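Local coordinates for succinoglycan biosynthesis protein (Bacillus cereus ATCC 14579, PDB 3B55) that binds a calcium ion and, as a member of the erythromycin esterase family, probably acts as a hydrolase whose substrate is not established, at residues A[149-152]-A[153-156]; A[286-289]-A[290-294]; A[395-399]-A[400-404]. The protein carries 1 engineered substitution. One frame throughout, in Å; residues are numbered along the deposited sequence.

Contact 1 of 3, residues A[149-152]-A[153-156]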
loop_
_atom_site.group_PDB
_atom_site.type_symbol
_atom_site.label_atom_id
_atom_site.label_comp_id
_atom_site.label_asym_id
_atom_site.label_seq_id
_atom_site.Cartn_x
_atom_site.Cartn_y
_atom_site.Cartn_z
ATOM N N LEU A 149 -1.618 0.051 -15.272
ATOM C CA LEU A 149 -1.157 -1.047 -14.434
ATOM C C LEU A 149 -2.241 -2.114 -14.366
ATOM O O LEU A 149 -1.965 -3.303 -14.525
ATOM C CB LEU A 149 -0.854 -0.552 -13.019
ATOM C CG LEU A 149 -0.717 -1.636 -11.940
ATOM C CD1 LEU A 149 0.523 -2.487 -12.203
ATOM C CD2 LEU A 149 -0.641 -0.987 -10.567
ATOM N N LEU A 150 -3.473 -1.675 -14.130
ATOM C CA LEU A 150 -4.606 -2.583 -14.038
ATOM C C LEU A 150 -4.868 -3.250 -15.382
ATOM O O LEU A 150 -5.182 -4.443 -15.442
ATOM C CB LEU A 150 -5.846 -1.823 -13.561
ATOM C CG LEU A 150 -5.744 -1.325 -12.117
ATOM C CD1 LEU A 150 -6.887 -0.384 -11.800
ATOM C CD2 LEU A 150 -5.742 -2.523 -11.178
ATOM N N ASP A 151 -4.735 -2.483 -16.461
ATOM C CA ASP A 151 -4.951 -3.037 -17.788
ATOM C C ASP A 151 -3.885 -4.083 -18.091
ATOM O O ASP A 151 -4.181 -5.112 -18.689
ATOM C CB ASP A 151 -4.928 -1.943 -18.850
ATOM C CG ASP A 151 -5.172 -2.490 -20.241
ATOM O OD1 ASP A 151 -6.038 -3.380 -20.373
ATOM O OD2 ASP A 151 -4.512 -2.034 -21.198
ATOM N N TRP A 152 -2.643 -3.831 -17.683
ATOM C CA TRP A 152 -1.594 -4.816 -17.920
ATOM C C TRP A 152 -1.928 -6.093 -17.133
ATOM O O TRP A 152 -1.735 -7.208 -17.630
ATOM C CB TRP A 152 -0.225 -4.297 -17.476
ATOM C CG TRP A 152 0.782 -5.398 -17.429
ATOM C CD1 TRP A 152 1.380 -6.005 -18.493
ATOM C CD2 TRP A 152 1.195 -6.130 -16.267
ATOM N NE1 TRP A 152 2.127 -7.079 -18.070
ATOM C CE2 TRP A 152 2.027 -7.182 -16.708
ATOM C CE3 TRP A 152 0.929 -6.009 -14.897
ATOM C CZ2 TRP A 152 2.608 -8.104 -15.827
ATOM C CZ3 TRP A 152 1.507 -6.929 -14.018
ATOM C CH2 TRP A 152 2.331 -7.964 -14.491
ATOM N N ILE A 153 -2.430 -5.935 -15.909
ATOM C CA ILE A 153 -2.770 -7.102 -15.106
ATOM C C ILE A 153 -3.927 -7.871 -15.737
ATOM O O ILE A 153 -3.952 -9.098 -15.696
ATOM C CB ILE A 153 -3.160 -6.727 -13.671
ATOM C CG1 ILE A 153 -2.003 -6.004 -12.982
ATOM C CG2 ILE A 153 -3.512 -7.990 -12.904
ATOM C CD1 ILE A 153 -2.299 -5.617 -11.536
ATOM N N ARG A 154 -4.889 -7.144 -16.304
ATOM C CA ARG A 154 -6.035 -7.766 -16.960
ATOM C C ARG A 154 -5.526 -8.603 -18.133
ATOM O O ARG A 154 -5.973 -9.733 -18.349
ATOM C CB ARG A 154 -6.991 -6.693 -17.488
ATOM C CG ARG A 154 -8.093 -7.236 -18.395
ATOM C CD ARG A 154 -8.891 -6.105 -19.036
ATOM N NE ARG A 154 -8.120 -5.379 -20.042
ATOM C CZ ARG A 154 -7.722 -5.899 -21.200
ATOM N NH1 ARG A 154 -8.018 -7.156 -21.506
ATOM N NH2 ARG A 154 -7.044 -5.162 -22.062
ATOM N N GLN A 155 -4.587 -8.038 -18.887
ATOM C CA GLN A 155 -4.010 -8.718 -20.044
ATOM C C GLN A 155 -3.206 -9.942 -19.625
ATOM O O GLN A 155 -3.337 -11.021 -20.210
ATOM C CB GLN A 155 -3.113 -7.755 -20.831
ATOM C CG GLN A 155 -3.873 -6.668 -21.565
ATOM C CD GLN A 155 -2.957 -5.754 -22.362
ATOM O OE1 GLN A 155 -2.871 -4.552 -22.098
ATOM N NE2 GLN A 155 -2.264 -6.324 -23.340
ATOM N N TYR A 156 -2.368 -9.770 -18.613
ATOM C CA TYR A 156 -1.557 -10.863 -18.111
ATOM C C TYR A 156 -2.438 -12.038 -17.684
ATOM O O TYR A 156 -2.107 -13.193 -17.946
ATOM C CB TYR A 156 -0.712 -10.379 -16.926
ATOM C CG TYR A 156 0.168 -11.444 -16.320
ATOM C CD1 TYR A 156 -0.346 -12.376 -15.416
ATOM C CD2 TYR A 156 1.510 -11.547 -16.681
ATOM C CE1 TYR A 156 0.461 -13.385 -14.887
ATOM C CE2 TYR A 156 2.325 -12.553 -16.159
ATOM C CZ TYR A 156 1.795 -13.465 -15.267
ATOM O OH TYR A 156 2.605 -14.452 -14.753
#
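I153, R154, Q155 and Y156 each send their backbone N-H back four residues, to the O atoms of L149, L150, D151 and W152 respectively, so the eight residues form about two turns of regular alpha helix. The shortest of these bonds joins Y156 N to W152 O at 2.8 Å. On one side of the helix D151 and R154, three residues apart, lie alongside each other and point the same way, the carboxylate and guanidinium planes 29° apart. D151 OD1 receives R154 NH2 at 2.7 Å on its syn lone pair, in a salt bridge. R154 NE adds a weak bond to the same oxygen, D151 OD1, at 2.9 Å, so that two N-H groups of one guanidinium converge on it. A bend in the arginine chain at chi3 (70°) turns the group back to the acid; the single N-H of NE is shared, weakly, between D151 OD1 and Y125 OH of helix 116-128. This is helix 144-158, one of the helices packed about the central sheet: L149 and I153 both rest on L110 of strand 109-112, with L149 CD1 and I153 CD1 4.3 Å apart. Next to them W152 and Y156, four residues apart, run side by side. W152 CZ2 approaches Y156 CD2 at 3.7 Å, the ring planes inclined at 51°, while Y156 CB lies over one face of the indole, toward its rim. I153 CG1 presses against W152 CE3 at 3.5 Å, arriving obliquely to that ring. Both W152 and Y156 touch V102 of helix 88-104, and the Y156 ring also stacks on H162.

Contact 2 of 3, residues A[286-289]-A[290-294]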
loop_
_atom_site.group_PDB
_atom_site.type_symbol
_atom_site.label_atom_id
_atom_site.label_comp_id
_atom_site.label_asym_id
_atom_site.label_seq_id
_atom_site.Cartn_x
_atom_site.Cartn_y
_atom_site.Cartn_z
ATOM N N ALA A 286 -4.771 -2.583 10.873
ATOM C CA ALA A 286 -5.714 -3.176 9.930
ATOM C C ALA A 286 -5.084 -3.402 8.548
ATOM O O ALA A 286 -5.235 -4.478 7.971
ATOM C CB ALA A 286 -6.953 -2.279 9.797
HETATM N N MSE A 287 -4.403 -2.393 8.009
HETATM C CA MSE A 287 -3.767 -2.534 6.695
HETATM C C MSE A 287 -2.767 -3.682 6.734
HETATM O O MSE A 287 -2.638 -4.445 5.776
HETATM C CB MSE A 287 -3.041 -1.245 6.285
HETATM C CG MSE A 287 -3.947 -0.023 6.151
HETATM SE SE MSE A 287 -3.477 1.131 4.644
HETATM C CE MSE A 287 -1.903 1.973 5.378
ATOM N N TYR A 288 -2.060 -3.783 7.855
ATOM C CA TYR A 288 -1.064 -4.830 8.087
ATOM C C TYR A 288 -1.745 -6.187 8.049
ATOM O O TYR A 288 -1.275 -7.107 7.374
ATOM C CB TYR A 288 -0.413 -4.631 9.465
ATOM C CG TYR A 288 0.049 -5.903 10.147
ATOM C CD1 TYR A 288 1.066 -6.686 9.599
ATOM C CD2 TYR A 288 -0.516 -6.313 11.355
ATOM C CE1 TYR A 288 1.510 -7.845 10.237
ATOM C CE2 TYR A 288 -0.074 -7.473 12.008
ATOM C CZ TYR A 288 0.938 -8.233 11.442
ATOM O OH TYR A 288 1.387 -9.379 12.069
ATOM N N GLU A 289 -2.853 -6.293 8.784
ATOM C CA GLU A 289 -3.620 -7.534 8.875
ATOM C C GLU A 289 -4.151 -7.972 7.521
ATOM O O GLU A 289 -4.156 -9.160 7.205
ATOM C CB GLU A 289 -4.799 -7.375 9.851
ATOM C CG GLU A 289 -4.400 -7.111 11.296
ATOM C CD GLU A 289 -5.587 -7.170 12.257
ATOM O OE1 GLU A 289 -6.744 -7.041 11.793
ATOM O OE2 GLU A 289 -5.357 -7.325 13.480
ATOM N N ASN A 290 -4.591 -7.008 6.721
ATOM C CA ASN A 290 -5.130 -7.314 5.405
ATOM C C ASN A 290 -4.039 -7.763 4.449
ATOM O O ASN A 290 -4.269 -8.623 3.604
ATOM C CB ASN A 290 -5.879 -6.096 4.858
ATOM C CG ASN A 290 -7.127 -5.787 5.669
ATOM O OD1 ASN A 290 -7.656 -4.668 5.642
ATOM N ND2 ASN A 290 -7.609 -6.791 6.396
ATOM N N ALA A 291 -2.849 -7.186 4.594
ATOM C CA ALA A 291 -1.718 -7.553 3.753
ATOM C C ALA A 291 -1.208 -8.924 4.205
ATOM O O ALA A 291 -0.774 -9.737 3.387
ATOM C CB ALA A 291 -0.619 -6.520 3.882
ATOM N N LYS A 292 -1.264 -9.177 5.510
ATOM C CA LYS A 292 -0.817 -10.461 6.051
ATOM C C LYS A 292 -1.793 -11.557 5.641
ATOM O O LYS A 292 -1.384 -12.644 5.228
ATOM C CB LYS A 292 -0.718 -10.410 7.579
ATOM C CG LYS A 292 -0.274 -11.735 8.171
ATOM C CD LYS A 292 0.203 -11.614 9.608
ATOM C CE LYS A 292 -0.917 -11.856 10.596
ATOM N NZ LYS A 292 -0.356 -12.171 11.943
ATOM N N TRP A 293 -3.085 -11.270 5.753
ATOM C CA TRP A 293 -4.108 -12.239 5.367
ATOM C C TRP A 293 -3.899 -12.701 3.904
ATOM O O TRP A 293 -4.018 -13.887 3.593
ATOM C CB TRP A 293 -5.496 -11.612 5.518
ATOM C CG TRP A 293 -6.594 -12.531 5.118
ATOM C CD1 TRP A 293 -7.257 -13.415 5.918
ATOM C CD2 TRP A 293 -7.090 -12.741 3.791
ATOM N NE1 TRP A 293 -8.132 -14.167 5.170
ATOM C CE2 TRP A 293 -8.047 -13.775 3.861
ATOM C CE3 TRP A 293 -6.812 -12.156 2.549
ATOM C CZ2 TRP A 293 -8.732 -14.242 2.731
ATOM C CZ3 TRP A 293 -7.494 -12.621 1.420
ATOM C CH2 TRP A 293 -8.442 -13.656 1.523
ATOM N N THR A 294 -3.583 -11.760 3.018
ATOM C CA THR A 294 -3.370 -12.063 1.604
ATOM C C THR A 294 -2.220 -13.048 1.392
ATOM O O THR A 294 -2.376 -14.062 0.726
ATOM C CB THR A 294 -3.071 -10.778 0.808
ATOM O OG1 THR A 294 -4.150 -9.854 0.980
ATOM C CG2 THR A 294 -2.918 -11.095 -0.680
#
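K292 lies along Y288, one helical turn earlier, and meets its phenol end with the outer part of the chain, CD to NZ. At the root, K292 CB rests 3.4 Å from Y288 O, the oxygen that accepts the backbone bond from K292 N at 2.8 Å. CG stands anti to the backbone N (chi1 179°), which starts the lysine chain in the direction of the tyrosine ring. K292 CD then reaches the phenol end, 3.5 Å from Y288 OH and 3.9 Å from Y288 CZ, oblique to the ring. The chain turns at chi3 (92°), and CE remains beside the hydroxyl. At the tip K292 NZ makes a weak hydrogen bond of 3.3 Å to Y288 OH; its charge also has a cation-pi partner in Y331. Within the same helix, T294 OG1 donates to N290 O at 2.9 Å, one turn back, and T294 N reaches the same carbonyl. Helix 278-298 sits among several elements: Y288 and K292 face helix 324-332, E289 and W293 meet helix 250-268, A291 touches V303 of strand 301-306, and selenomethionine M287 packs on M171 and D172 of strand 167-172, about 4 Å from the side chain of the calcium ligand E113.

Contact 3 of 3, residues A[395-399]-A[400-404]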
loop_
_atom_site.group_PDB
_atom_site.type_symbol
_atom_site.label_atom_id
_atom_site.label_comp_id
_atom_site.label_asym_id
_atom_site.label_seq_id
_atom_site.Cartn_x
_atom_site.Cartn_y
_atom_site.Cartn_z
ATOM N N LYS A 395 27.646 2.761 5.175
ATOM C CA LYS A 395 26.846 1.872 5.994
ATOM C C LYS A 395 26.420 2.592 7.267
ATOM O O LYS A 395 25.261 2.531 7.668
ATOM C CB LYS A 395 27.660 0.626 6.338
ATOM C CG LYS A 395 26.924 -0.404 7.170
ATOM C CD LYS A 395 27.772 -1.656 7.334
ATOM C CE LYS A 395 27.059 -2.720 8.154
ATOM N NZ LYS A 395 27.794 -4.018 8.132
ATOM N N THR A 396 27.370 3.280 7.890
ATOM C CA THR A 396 27.125 4.024 9.128
ATOM C C THR A 396 26.151 5.168 8.885
ATOM O O THR A 396 25.236 5.398 9.665
ATOM C CB THR A 396 28.437 4.622 9.678
ATOM O OG1 THR A 396 29.405 3.577 9.850
ATOM C CG2 THR A 396 28.190 5.317 11.014
ATOM N N TRP A 397 26.378 5.891 7.798
ATOM C CA TRP A 397 25.539 7.022 7.416
ATOM C C TRP A 397 24.094 6.573 7.158
ATOM O O TRP A 397 23.151 7.283 7.498
ATOM C CB TRP A 397 26.142 7.671 6.170
ATOM C CG TRP A 397 25.245 8.609 5.439
ATOM C CD1 TRP A 397 24.941 9.897 5.779
ATOM C CD2 TRP A 397 24.561 8.341 4.215
ATOM N NE1 TRP A 397 24.111 10.449 4.837
ATOM C CE2 TRP A 397 23.854 9.512 3.867
ATOM C CE3 TRP A 397 24.460 7.218 3.382
ATOM C CZ2 TRP A 397 23.073 9.601 2.711
ATOM C CZ3 TRP A 397 23.683 7.302 2.232
ATOM C CH2 TRP A 397 22.992 8.486 1.912
ATOM N N LEU A 398 23.928 5.391 6.563
ATOM C CA LEU A 398 22.602 4.861 6.277
ATOM C C LEU A 398 21.854 4.464 7.551
ATOM O O LEU A 398 20.625 4.333 7.547
ATOM C CB LEU A 398 22.688 3.641 5.352
ATOM C CG LEU A 398 22.909 3.872 3.856
ATOM C CD1 LEU A 398 23.053 2.536 3.148
ATOM C CD2 LEU A 398 21.736 4.654 3.278
ATOM N N ASN A 399 22.588 4.265 8.642
ATOM C CA ASN A 399 21.956 3.883 9.901
ATOM C C ASN A 399 21.762 5.040 10.864
ATOM O O ASN A 399 21.436 4.844 12.031
ATOM C CB ASN A 399 22.744 2.759 10.581
ATOM C CG ASN A 399 22.322 1.386 10.096
ATOM O OD1 ASN A 399 22.616 0.990 8.962
ATOM N ND2 ASN A 399 21.612 0.653 10.953
ATOM N N GLU A 400 21.964 6.249 10.366
ATOM C CA GLU A 400 21.784 7.441 11.171
ATOM C C GLU A 400 20.565 8.184 10.648
ATOM O O GLU A 400 20.182 8.017 9.490
ATOM C CB GLU A 400 23.016 8.333 11.072
ATOM C CG GLU A 400 24.219 7.820 11.834
ATOM C CD GLU A 400 25.475 8.585 11.491
ATOM O OE1 GLU A 400 25.371 9.584 10.745
ATOM O OE2 GLU A 400 26.562 8.194 11.968
ATOM N N GLN A 401 19.953 8.995 11.503
ATOM C CA GLN A 401 18.782 9.769 11.116
ATOM C C GLN A 401 19.160 10.993 10.284
ATOM O O GLN A 401 19.964 11.813 10.712
ATOM C CB GLN A 401 18.024 10.221 12.362
ATOM C CG GLN A 401 17.249 9.120 13.061
ATOM C CD GLN A 401 15.763 9.410 13.097
ATOM O OE1 GLN A 401 14.971 8.741 12.436
ATOM N NE2 GLN A 401 15.380 10.425 13.864
ATOM N N HIS A 402 18.567 11.105 9.098
ATOM C CA HIS A 402 18.821 12.227 8.200
ATOM C C HIS A 402 17.500 12.633 7.551
ATOM O O HIS A 402 16.581 11.831 7.440
ATOM C CB HIS A 402 19.847 11.839 7.130
ATOM C CG HIS A 402 21.205 11.536 7.681
ATOM N ND1 HIS A 402 22.023 12.506 8.219
ATOM C CD2 HIS A 402 21.872 10.363 7.817
ATOM C CE1 HIS A 402 23.132 11.946 8.666
ATOM N NE2 HIS A 402 23.065 10.646 8.436
ATOM N N PRO A 403 17.383 13.895 7.125
ATOM C CA PRO A 403 16.160 14.398 6.495
ATOM C C PRO A 403 15.855 13.759 5.147
ATOM O O PRO A 403 16.760 13.438 4.368
ATOM C CB PRO A 403 16.435 15.890 6.355
ATOM C CG PRO A 403 17.426 16.169 7.465
ATOM C CD PRO A 403 18.342 14.991 7.346
ATOM N N ILE A 404 14.571 13.577 4.876
ATOM C CA ILE A 404 14.137 13.007 3.613
ATOM C C ILE A 404 12.765 13.542 3.282
ATOM O O ILE A 404 11.942 13.763 4.169
ATOM C CB ILE A 404 14.051 11.469 3.656
ATOM C CG1 ILE A 404 13.740 10.937 2.246
ATOM C CG2 ILE A 404 12.961 11.033 4.641
ATOM C CD1 ILE A 404 13.954 9.436 2.059
#
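W397 NE1 lies over one face of the H402 imidazole, 3.6 Å above its plane and displaced toward the rim, while W397 O sits at the imidazole edge, in plane. Relative to the indole the histidine arrives obliquely: W397 CD1 and H402 NE2 approach to 3.3 Å, and the planes of the five-membered rings are inclined at 32°. Y371 meets H402 edge-to-face and also contacts the W397 ring. H402 CG stands anti to its own carbonyl carbon (chi1 -65°), a setting that carries the ring back toward the helix end. There H402 NE2 makes a weak bond of 3.4 Å to E400 OE1, an oxygen that is also hydrogen-bonded to Y37 OH. The rest of the glutamate chain crosses T396, with E400 CG 3.4 Å from T396 O and E400 OE2 3.4 Å from T396 CG2. The backbone turns at N399 and E400: N399 N bonds to T396 O at 3.1 Å, and E400 N to W397 O at 3.3 Å, the latter donor standing well above the carbonyl plane. Such bonds to the third residue back mark the tightening and end of a helix. The arrangement is a helix C-terminus running through a short turn into a strand; here helix 392-398 passes into strand 402-405, which pairs antiparallel with strand 418-421 in a small two-stranded sheet far from the calcium ion.

From the N terminus the three contacts follow in series; none encloses or crosses another, and each joins directly consecutive residues, so no long loop is closed. Contact 1 comes first, on helix 144-158, just ahead of edge strand 167-172 of the main sheet. Contact 2 falls on helix 278-298, leading into strand 301-306 within that sheet, and lies nearest the calcium site. Contact 3 is the sole one to change secondary structure, going from helix to a strand of a separate small sheet. Contacts 1 and 2, both on helices beside the main sheet, have nearest atoms about 12 Å apart, contacts 2 and 3 about 17 Å; none touches another.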